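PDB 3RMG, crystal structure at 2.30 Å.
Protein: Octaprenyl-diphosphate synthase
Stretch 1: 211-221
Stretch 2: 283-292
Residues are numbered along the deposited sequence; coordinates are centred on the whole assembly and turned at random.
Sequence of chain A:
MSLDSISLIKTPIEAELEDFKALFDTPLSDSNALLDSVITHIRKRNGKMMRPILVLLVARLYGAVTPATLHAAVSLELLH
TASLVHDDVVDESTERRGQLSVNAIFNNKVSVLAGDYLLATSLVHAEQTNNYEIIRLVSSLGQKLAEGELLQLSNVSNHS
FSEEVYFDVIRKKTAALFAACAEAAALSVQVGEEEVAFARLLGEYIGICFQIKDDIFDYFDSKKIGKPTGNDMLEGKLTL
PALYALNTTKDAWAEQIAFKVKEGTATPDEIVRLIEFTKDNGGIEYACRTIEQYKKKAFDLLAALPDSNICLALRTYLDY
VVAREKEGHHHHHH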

# COMPACT_ATOMS: atom_id res chain seq x y z
N GLN A 211 -7.74 12.14 -19.82
CA GLN A 211 -6.81 11.09 -20.25
C GLN A 211 -6.53 11.13 -21.75
O GLN A 211 -5.39 10.98 -22.17
CB GLN A 211 -7.33 9.71 -19.88
CG GLN A 211 -6.29 8.63 -20.13
CD GLN A 211 -4.97 8.99 -19.50
OE1 GLN A 211 -4.87 9.12 -18.28
NE2 GLN A 211 -3.94 9.16 -20.32
N ILE A 212 -7.57 11.31 -22.55
CA ILE A 212 -7.43 11.41 -23.99
C ILE A 212 -6.61 12.65 -24.36
O ILE A 212 -5.74 12.59 -25.24
CB ILE A 212 -8.79 11.47 -24.68
CG1 ILE A 212 -9.49 10.11 -24.60
CG2 ILE A 212 -8.64 11.86 -26.12
CD1 ILE A 212 -10.96 10.16 -25.10
N LYS A 213 -6.88 13.77 -23.68
CA LYS A 213 -6.06 14.97 -23.86
C LYS A 213 -4.58 14.67 -23.68
O LYS A 213 -3.76 15.05 -24.51
CB LYS A 213 -6.48 16.06 -22.87
CG LYS A 213 -7.48 17.05 -23.42
CD LYS A 213 -6.80 18.17 -24.20
CE LYS A 213 -6.43 17.72 -25.61
NZ LYS A 213 -6.04 18.88 -26.48
N ASP A 214 -4.24 13.99 -22.59
CA ASP A 214 -2.86 13.62 -22.32
C ASP A 214 -2.26 12.72 -23.38
O ASP A 214 -1.09 12.85 -23.72
CB ASP A 214 -2.75 12.93 -20.96
CG ASP A 214 -2.19 13.83 -19.89
OD1 ASP A 214 -1.89 15.00 -20.21
OD2 ASP A 214 -2.05 13.36 -18.75
N ASP A 215 -3.05 11.77 -23.89
CA ASP A 215 -2.56 10.84 -24.90
C ASP A 215 -2.18 11.58 -26.18
O ASP A 215 -1.22 11.22 -26.86
CB ASP A 215 -3.61 9.77 -25.20
CG ASP A 215 -3.77 8.77 -24.07
OD1 ASP A 215 -2.98 8.82 -23.10
OD2 ASP A 215 -4.69 7.93 -24.16
N ILE A 216 -2.94 12.62 -26.52
CA ILE A 216 -2.65 13.43 -27.68
C ILE A 216 -1.31 14.15 -27.54
O ILE A 216 -0.49 14.16 -28.45
CB ILE A 216 -3.77 14.45 -27.93
CG1 ILE A 216 -4.95 13.76 -28.61
CG2 ILE A 216 -3.25 15.61 -28.77
CD1 ILE A 216 -6.25 14.55 -28.55
N PHE A 217 -1.07 14.75 -26.37
CA PHE A 217 0.20 15.42 -26.11
C PHE A 217 1.40 14.58 -26.53
O PHE A 217 2.39 15.12 -27.01
CB PHE A 217 0.33 15.78 -24.63
CG PHE A 217 -0.61 16.87 -24.19
CD1 PHE A 217 -1.00 16.96 -22.86
CD2 PHE A 217 -1.11 17.78 -25.11
CE1 PHE A 217 -1.86 17.96 -22.45
CE2 PHE A 217 -1.97 18.78 -24.70
CZ PHE A 217 -2.35 18.87 -23.37
N ASP A 218 1.33 13.27 -26.34
CA ASP A 218 2.46 12.39 -26.63
C ASP A 218 2.88 12.41 -28.11
O ASP A 218 4.02 12.07 -28.45
CB ASP A 218 2.16 10.97 -26.21
CG ASP A 218 3.40 10.14 -26.05
OD1 ASP A 218 3.47 9.04 -26.64
OD2 ASP A 218 4.32 10.59 -25.33
N TYR A 219 1.96 12.79 -28.98
CA TYR A 219 2.25 12.88 -30.41
C TYR A 219 2.93 14.22 -30.77
O TYR A 219 2.92 14.63 -31.93
CB TYR A 219 0.96 12.71 -31.21
CG TYR A 219 0.30 11.35 -31.04
CD1 TYR A 219 0.25 10.44 -32.08
CD2 TYR A 219 -0.28 10.99 -29.83
CE1 TYR A 219 -0.35 9.21 -31.94
CE2 TYR A 219 -0.88 9.75 -29.67
CZ TYR A 219 -0.91 8.86 -30.73
OH TYR A 219 -1.51 7.62 -30.60
N PHE A 220 3.52 14.89 -29.78
CA PHE A 220 4.14 16.21 -29.98
C PHE A 220 5.35 16.44 -29.08
O PHE A 220 5.45 15.89 -27.98
CB PHE A 220 3.12 17.32 -29.76
CG PHE A 220 1.97 17.31 -30.73
CD1 PHE A 220 1.97 18.14 -31.83
CD2 PHE A 220 0.90 16.45 -30.54
CE1 PHE A 220 0.92 18.13 -32.72
CE2 PHE A 220 -0.15 16.44 -31.43
CZ PHE A 220 -0.15 17.27 -32.53
N ASP A 221 6.27 17.29 -29.54
CA ASP A 221 7.56 17.49 -28.89
C ASP A 221 7.50 18.23 -27.56
O ASP A 221 7.92 17.70 -26.52
CB ASP A 221 8.52 18.20 -29.83
CG ASP A 221 8.70 17.46 -31.14
OD1 ASP A 221 8.59 18.11 -32.20
OD2 ASP A 221 8.95 16.23 -31.10
N GLY A 283 -5.70 11.08 -37.07
CA GLY A 283 -5.77 10.49 -35.74
C GLY A 283 -6.08 11.53 -34.68
O GLY A 283 -6.87 11.28 -33.76
N ILE A 284 -5.47 12.70 -34.80
CA ILE A 284 -5.69 13.76 -33.83
C ILE A 284 -7.10 14.35 -33.93
O ILE A 284 -7.84 14.35 -32.96
CB ILE A 284 -4.66 14.89 -33.98
CG1 ILE A 284 -3.24 14.31 -34.00
CG2 ILE A 284 -4.82 15.91 -32.86
CD1 ILE A 284 -2.87 13.52 -32.77
N GLU A 285 -7.46 14.83 -35.11
CA GLU A 285 -8.78 15.43 -35.31
C GLU A 285 -9.87 14.53 -34.73
O GLU A 285 -10.88 15.01 -34.23
CB GLU A 285 -9.05 15.68 -36.80
CG GLU A 285 -8.07 16.64 -37.47
CD GLU A 285 -6.66 16.06 -37.59
OE1 GLU A 285 -6.53 14.86 -37.93
OE2 GLU A 285 -5.69 16.80 -37.36
N TYR A 286 -9.64 13.23 -34.80
CA TYR A 286 -10.63 12.27 -34.32
C TYR A 286 -10.63 12.12 -32.80
O TYR A 286 -11.67 11.92 -32.18
CB TYR A 286 -10.41 10.92 -34.96
CG TYR A 286 -11.25 9.82 -34.36
CD1 TYR A 286 -12.61 9.71 -34.65
CD2 TYR A 286 -10.68 8.89 -33.49
CE1 TYR A 286 -13.38 8.69 -34.09
CE2 TYR A 286 -11.44 7.87 -32.93
CZ TYR A 286 -12.79 7.78 -33.24
OH TYR A 286 -13.53 6.76 -32.68
N ALA A 287 -9.44 12.18 -32.21
CA ALA A 287 -9.30 12.10 -30.77
C ALA A 287 -9.95 13.34 -30.17
O ALA A 287 -10.71 13.24 -29.20
CB ALA A 287 -7.84 12.00 -30.39
N CYS A 288 -9.66 14.50 -30.76
CA CYS A 288 -10.32 15.76 -30.43
C CYS A 288 -11.85 15.73 -30.60
O CYS A 288 -12.58 16.32 -29.80
CB CYS A 288 -9.73 16.92 -31.23
SG CYS A 288 -8.20 17.59 -30.53
N ARG A 289 -12.35 15.05 -31.63
CA ARG A 289 -13.79 14.93 -31.81
C ARG A 289 -14.42 14.06 -30.70
O ARG A 289 -15.52 14.32 -30.25
CB ARG A 289 -14.15 14.38 -33.19
CG ARG A 289 -14.62 15.44 -34.16
CD ARG A 289 -14.15 15.18 -35.58
NE ARG A 289 -14.34 13.80 -36.00
CZ ARG A 289 -13.54 13.17 -36.86
NH1 ARG A 289 -12.49 13.81 -37.38
NH2 ARG A 289 -13.77 11.91 -37.20
N THR A 290 -13.70 13.04 -30.27
CA THR A 290 -14.16 12.17 -29.21
C THR A 290 -14.23 12.91 -27.86
O THR A 290 -15.24 12.84 -27.14
CB THR A 290 -13.25 10.94 -29.12
OG1 THR A 290 -13.35 10.21 -30.35
CG2 THR A 290 -13.65 10.03 -27.96
N ILE A 291 -13.16 13.64 -27.54
CA ILE A 291 -13.14 14.51 -26.38
C ILE A 291 -14.39 15.40 -26.35
O ILE A 291 -15.04 15.54 -25.31
CB ILE A 291 -11.87 15.38 -26.35
CG1 ILE A 291 -10.65 14.52 -26.01
CG2 ILE A 291 -11.99 16.52 -25.35
CD1 ILE A 291 -9.34 15.26 -26.14
N GLU A 292 -14.72 15.98 -27.49
CA GLU A 292 -15.88 16.86 -27.63
C GLU A 292 -17.17 16.12 -27.30
O GLU A 292 -18.07 16.66 -26.66
CB GLU A 292 -15.94 17.37 -29.08
CG GLU A 292 -16.26 18.84 -29.23
CD GLU A 292 -15.35 19.71 -28.39
OE1 GLU A 292 -14.18 19.31 -28.19
OE2 GLU A 292 -15.81 20.78 -27.93

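Two helical segments of one chain, far apart in sequence, pack here in a nearly antiparallel fashion: their axes cross at -165° and approach to 9.9 Å. No hydrogen bond joins them. The contact is made by apolar packing, and the two stretches together bury 408 Å². Three isoleucines of similar weight, Ile284, Ile291 and Ile216, organise it.

Ile216 is the clearest case of a knob in a hole. Its CA-to-CB bond points toward the second helix, and its side chain sits among Ile284, Ala287, Cys288 and Ile291, residues that follow one another at intervals of three, one and three along the second helix, and so line one side of it over two turns. With chi1 in the m well and chi2 in t, the chain is extended enough for CD1 to reach the pocket floor, where it lies 3.5 Å from Ala287 CB. The same CD1 is 4.1 Å from Cys288 SG and 4.0 Å from Ile291 CD1, while CG2 of Ile216 lies 4.4 Å from CG2 of Ile284. Alanine suits the floor of such a hole: its CB points toward the first stretch yet ends there, leaving room for the isoleucine, and the helix still presents a carbon surface.

Ile291 meets the earlier part of the first helix. It shares the m, t rotamer of Ile212, and the two form the tightest contact of the interface, Ile212 CG2 to Ile291 CG1 at 3.3 Å, a short distance for two carbons. Both residues are buried, and their CA atoms are only 6.9 Å apart, so the branched side chains meet close to the backbones. Ile212 also extends its CD1 to 3.9 Å from CG2 of Thr290. Threonine is at ease in this apolar setting because it offers a methyl group to the neighbour while its hydroxyl, OG1, donates a hydrogen bond to Tyr286 O at 3.0 Å, one turn back in its own helix. Lys213 contributes in a similar spirit: its aliphatic CG lies 3.7 Å from Ile291 CD1, while its charged NZ is hydrogen-bonded elsewhere in the structure.

Ile284, which has the largest area covered by the opposing stretch, works differently. Its CA-to-CB bond points sideways, but the end of the side chain comes nearer, and the m, m rotamer places CD1 against two aromatic residues. That methyl is 4.2 Å from Tyr219 CG and also 4.2 Å from Phe220 CE2, approaching each ring obliquely. Both aromatic residues belong to the type I turn from Phe217 to Phe220, in which a weak hydrogen bond from Phe220 N to Phe217 O spans 3.0 Å. Both have CA-to-CB bonds directed toward the second helix, so the apolar contact continues into the turn. A tyrosine can serve in this buried position because its ring carbons pack against the isoleucine while its OH is hydrogen-bonded elsewhere; Phe220, more exposed, supplies a purely hydrocarbon ring.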